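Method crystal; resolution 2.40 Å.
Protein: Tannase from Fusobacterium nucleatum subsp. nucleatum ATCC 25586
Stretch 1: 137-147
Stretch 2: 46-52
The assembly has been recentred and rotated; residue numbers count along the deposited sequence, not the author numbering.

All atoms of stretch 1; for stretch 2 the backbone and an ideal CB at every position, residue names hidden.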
# COMPACT_ATOMS: atom_id res chain seq x y z
N VAL A 137 10.51 -1.88 8.71
CA VAL A 137 11.88 -1.69 9.15
C VAL A 137 12.86 -1.99 8.02
O VAL A 137 13.86 -1.28 7.84
CB VAL A 137 12.16 -2.55 10.39
CG1 VAL A 137 13.67 -2.65 10.66
CG2 VAL A 137 11.40 -1.99 11.59
N ASP A 138 12.57 -3.01 7.21
CA ASP A 138 13.47 -3.36 6.12
C ASP A 138 13.52 -2.24 5.08
O ASP A 138 14.60 -1.84 4.64
CB ASP A 138 13.06 -4.69 5.48
CG ASP A 138 13.34 -5.92 6.38
OD1 ASP A 138 12.73 -6.99 6.18
OD2 ASP A 138 14.18 -5.82 7.31
N LEU A 139 12.35 -1.69 4.72
CA LEU A 139 12.30 -0.59 3.75
C LEU A 139 13.03 0.64 4.26
O LEU A 139 13.75 1.30 3.50
CB LEU A 139 10.84 -0.24 3.42
CG LEU A 139 10.02 -1.30 2.66
CD1 LEU A 139 8.83 -0.69 1.96
CD2 LEU A 139 10.90 -2.06 1.66
N LYS A 140 12.84 0.99 5.54
CA LYS A 140 13.59 2.10 6.13
C LYS A 140 15.09 1.84 6.07
O LYS A 140 15.86 2.71 5.66
CB LYS A 140 13.14 2.32 7.59
CG LYS A 140 11.75 2.94 7.71
CD LYS A 140 11.21 2.90 9.14
CE LYS A 140 9.90 3.66 9.21
NZ LYS A 140 10.10 5.16 9.05
N ALA A 141 15.50 0.62 6.42
CA ALA A 141 16.90 0.25 6.43
C ALA A 141 17.52 0.32 5.04
O ALA A 141 18.71 0.66 4.92
CB ALA A 141 17.04 -1.16 6.99
N ALA A 142 16.77 0.01 3.99
CA ALA A 142 17.32 0.12 2.65
C ALA A 142 17.47 1.58 2.24
O ALA A 142 18.48 1.95 1.62
CB ALA A 142 16.47 -0.65 1.64
N VAL A 143 16.50 2.43 2.59
CA VAL A 143 16.65 3.87 2.37
C VAL A 143 17.90 4.38 3.05
O VAL A 143 18.68 5.15 2.46
CB VAL A 143 15.40 4.63 2.87
CG1 VAL A 143 15.62 6.15 2.80
CG2 VAL A 143 14.21 4.28 2.04
N ARG A 144 18.12 3.98 4.30
CA ARG A 144 19.29 4.46 5.02
C ARG A 144 20.57 4.06 4.29
O ARG A 144 21.51 4.85 4.20
CB ARG A 144 19.26 3.92 6.45
CG ARG A 144 18.04 4.42 7.20
CD ARG A 144 18.01 3.98 8.64
NE ARG A 144 17.06 4.76 9.43
CZ ARG A 144 17.40 5.70 10.30
NH1 ARG A 144 18.68 5.98 10.51
NH2 ARG A 144 16.47 6.33 10.97
N TYR A 145 20.60 2.84 3.74
CA TYR A 145 21.69 2.41 2.88
C TYR A 145 21.87 3.34 1.69
O TYR A 145 23.00 3.70 1.34
CB TYR A 145 21.43 0.98 2.40
CG TYR A 145 22.48 0.43 1.46
CD1 TYR A 145 23.51 -0.38 1.94
CD2 TYR A 145 22.43 0.71 0.10
CE1 TYR A 145 24.47 -0.88 1.10
CE2 TYR A 145 23.39 0.21 -0.76
CZ TYR A 145 24.41 -0.58 -0.25
OH TYR A 145 25.37 -1.07 -1.11
N LEU A 146 20.76 3.73 1.04
CA LEU A 146 20.85 4.67 -0.07
C LEU A 146 21.48 5.99 0.34
O LEU A 146 22.32 6.52 -0.39
CB LEU A 146 19.47 4.91 -0.66
CG LEU A 146 18.82 3.69 -1.29
CD1 LEU A 146 17.54 4.11 -2.01
CD2 LEU A 146 19.78 3.02 -2.23
N TYR A 147 21.09 6.53 1.51
CA TYR A 147 21.66 7.81 1.95
C TYR A 147 23.14 7.67 2.29
O TYR A 147 23.95 8.52 1.90
CB TYR A 147 20.89 8.35 3.17
CG TYR A 147 19.65 9.12 2.79
CD1 TYR A 147 19.73 10.36 2.14
CD2 TYR A 147 18.38 8.60 3.05
CE1 TYR A 147 18.59 11.06 1.78
CE2 TYR A 147 17.23 9.30 2.69
CZ TYR A 147 17.34 10.53 2.06
OH TYR A 147 16.19 11.20 1.71
N UNK A 46 15.80 -12.12 1.83
CA UNK A 46 14.79 -11.07 1.75
C UNK A 46 15.35 -9.69 2.04
O UNK A 46 15.04 -8.76 1.31
CB UNK A 46 13.65 -11.37 2.72
N UNK A 47 16.22 -9.55 3.04
CA UNK A 47 16.83 -8.27 3.34
C UNK A 47 18.01 -7.99 2.42
O UNK A 47 19.12 -7.75 2.90
CB UNK A 47 17.28 -8.23 4.80
N UNK A 48 17.80 -8.05 1.11
CA UNK A 48 18.77 -7.56 0.15
C UNK A 48 18.06 -6.69 -0.88
O UNK A 48 16.83 -6.69 -0.97
CB UNK A 48 19.50 -8.72 -0.53
N UNK A 49 18.84 -5.98 -1.69
CA UNK A 49 18.32 -4.99 -2.62
C UNK A 49 19.08 -5.00 -3.94
O UNK A 49 20.31 -5.13 -3.96
CB UNK A 49 18.38 -3.60 -1.99
N UNK A 50 18.35 -4.85 -5.05
CA UNK A 50 18.91 -4.74 -6.39
C UNK A 50 18.91 -3.27 -6.80
O UNK A 50 17.89 -2.59 -6.69
CB UNK A 50 18.12 -5.59 -7.39
N UNK A 51 20.05 -2.81 -7.32
CA UNK A 51 20.20 -1.44 -7.79
C UNK A 51 20.55 -1.47 -9.27
O UNK A 51 21.51 -2.15 -9.67
CB UNK A 51 21.27 -0.69 -6.99
N UNK A 52 19.78 -0.76 -10.08
CA UNK A 52 19.99 -0.67 -11.52
C UNK A 52 20.26 0.78 -11.91
O UNK A 52 19.51 1.68 -11.53
CB UNK A 52 18.78 -1.22 -12.28

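Residues 137-147 form one continuous helical segment, and the backbone of 46-52 passes it as a loop leading into a strand, the two axes inclined at 47° and approaching to 9.8 Å. At that separation side chains, not backbones, must make the contact. The helix offers a carboxylate at D138 and, further along, an apolar surface made by A142, Y145 and L146.

Position 46 has its CA-to-CB bond sideways to the helix, and nothing of stretch 1 lies within 5.5 Å of the ideal CB. The helix therefore places little restriction on this site, and many residues would fit. It is Y46, whose ring leads away from the helix.

Position 47 also points sideways, but its ideal CB is 4.7 Å from OD2 of D138. With phi/psi of -82/55 the backbone is still outside the strand. A side chain able to bend back and donate a hydrogen bond would suit the carboxylate: glutamine, lysine and arginine are all plausible, and a shorter amide, asparagine, might just reach. The deposited residue is Q47. Its m, t conformation brings the amide to the aspartate, and NE2 donates a hydrogen bond to D138 OD2 at 2.8 Å, with a nearly straight N-H...O angle of 160°. This is the only hydrogen bond between the stretches; OE1 of Q47 is satisfied elsewhere in the structure.

At position 48 the CA-to-CB bond points away, so stretch 1 says little about identity beyond compatibility with an extended backbone. N48 occupies it and makes no contact with the helix.

Position 49 points toward the helix, with its ideal CB 5.1 Å from A142 CB. The small alanine leaves room for the incoming chain, while Y145 and L146 lie further along the helix and present apolar atoms. A long, flexible apolar residue would reach them best, methionine above all; leucine or isoleucine could fill the space beside A142 but would reach Y145 and L146 less surely, and a charge would find no partner here. M49 extends through t, t and then turns at chi3 of 51° (p). Its SD packs 4.0 Å from A142 CB, and its CE lies 3.5 Å from Y145 CD2 and 4.2 Å from L146 CD2. Thus one methyl reaches both the tyrosine and the leucine, and M49 has the largest covered area in the contact.

Position 50 is out of reach of stretch 1, which leaves the choice open; the residue is N50, with its side-chain amide bonded elsewhere in the structure.

Position 51 again points toward the helix, as expected from the alternation of a strand, but the ideal CB has no neighbour within 5.5 Å. The gap favours an apolar chain with reach: isoleucine, leucine or methionine. I51, in the m, t rotamer, extends CD1 to 4.2 Å from both Y145 CE2 and L146 CD2, continuing the apolar contact begun by M49.

Position 52 is out of reach, so stretch 1 gives no preference; Y52 makes no contact with it.

Stretch 2 (46-52) YQNMNIY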
# COMPACT_ATOMS: atom_id res chain seq x y z
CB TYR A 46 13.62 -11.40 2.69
CG TYR A 46 12.77 -12.45 2.02
CD1 TYR A 46 11.93 -12.08 0.98
CD2 TYR A 46 12.89 -13.81 2.34
CE1 TYR A 46 11.19 -13.01 0.30
CE2 TYR A 46 12.13 -14.77 1.66
CZ TYR A 46 11.29 -14.35 0.63
OH TYR A 46 10.50 -15.22 -0.08
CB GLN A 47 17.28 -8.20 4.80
CG GLN A 47 16.18 -8.46 5.83
CD GLN A 47 16.72 -8.46 7.25
OE1 GLN A 47 17.48 -9.36 7.64
NE2 GLN A 47 16.36 -7.45 8.04
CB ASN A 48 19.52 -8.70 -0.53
CG ASN A 48 18.63 -9.50 -1.45
OD1 ASN A 48 18.28 -9.05 -2.54
ND2 ASN A 48 18.27 -10.71 -1.02
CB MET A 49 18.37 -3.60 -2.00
CG MET A 49 18.11 -2.47 -2.95
SD MET A 49 18.01 -0.90 -2.03
CE MET A 49 19.53 -0.96 -1.07
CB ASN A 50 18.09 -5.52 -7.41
CG ASN A 50 18.14 -7.00 -7.19
OD1 ASN A 50 19.12 -7.52 -6.66
ND2 ASN A 50 17.09 -7.70 -7.59
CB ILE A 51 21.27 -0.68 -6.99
CG1 ILE A 51 20.82 -0.52 -5.54
CG2 ILE A 51 21.56 0.66 -7.64
CD1 ILE A 51 21.83 0.25 -4.71
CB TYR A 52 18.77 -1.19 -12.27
CG TYR A 52 18.39 -2.59 -11.85
CD1 TYR A 52 19.18 -3.68 -12.22
CD2 TYR A 52 17.27 -2.82 -11.07
CE1 TYR A 52 18.84 -4.95 -11.85
CE2 TYR A 52 16.92 -4.10 -10.69
CZ TYR A 52 17.71 -5.16 -11.09
OH TYR A 52 17.36 -6.43 -10.72
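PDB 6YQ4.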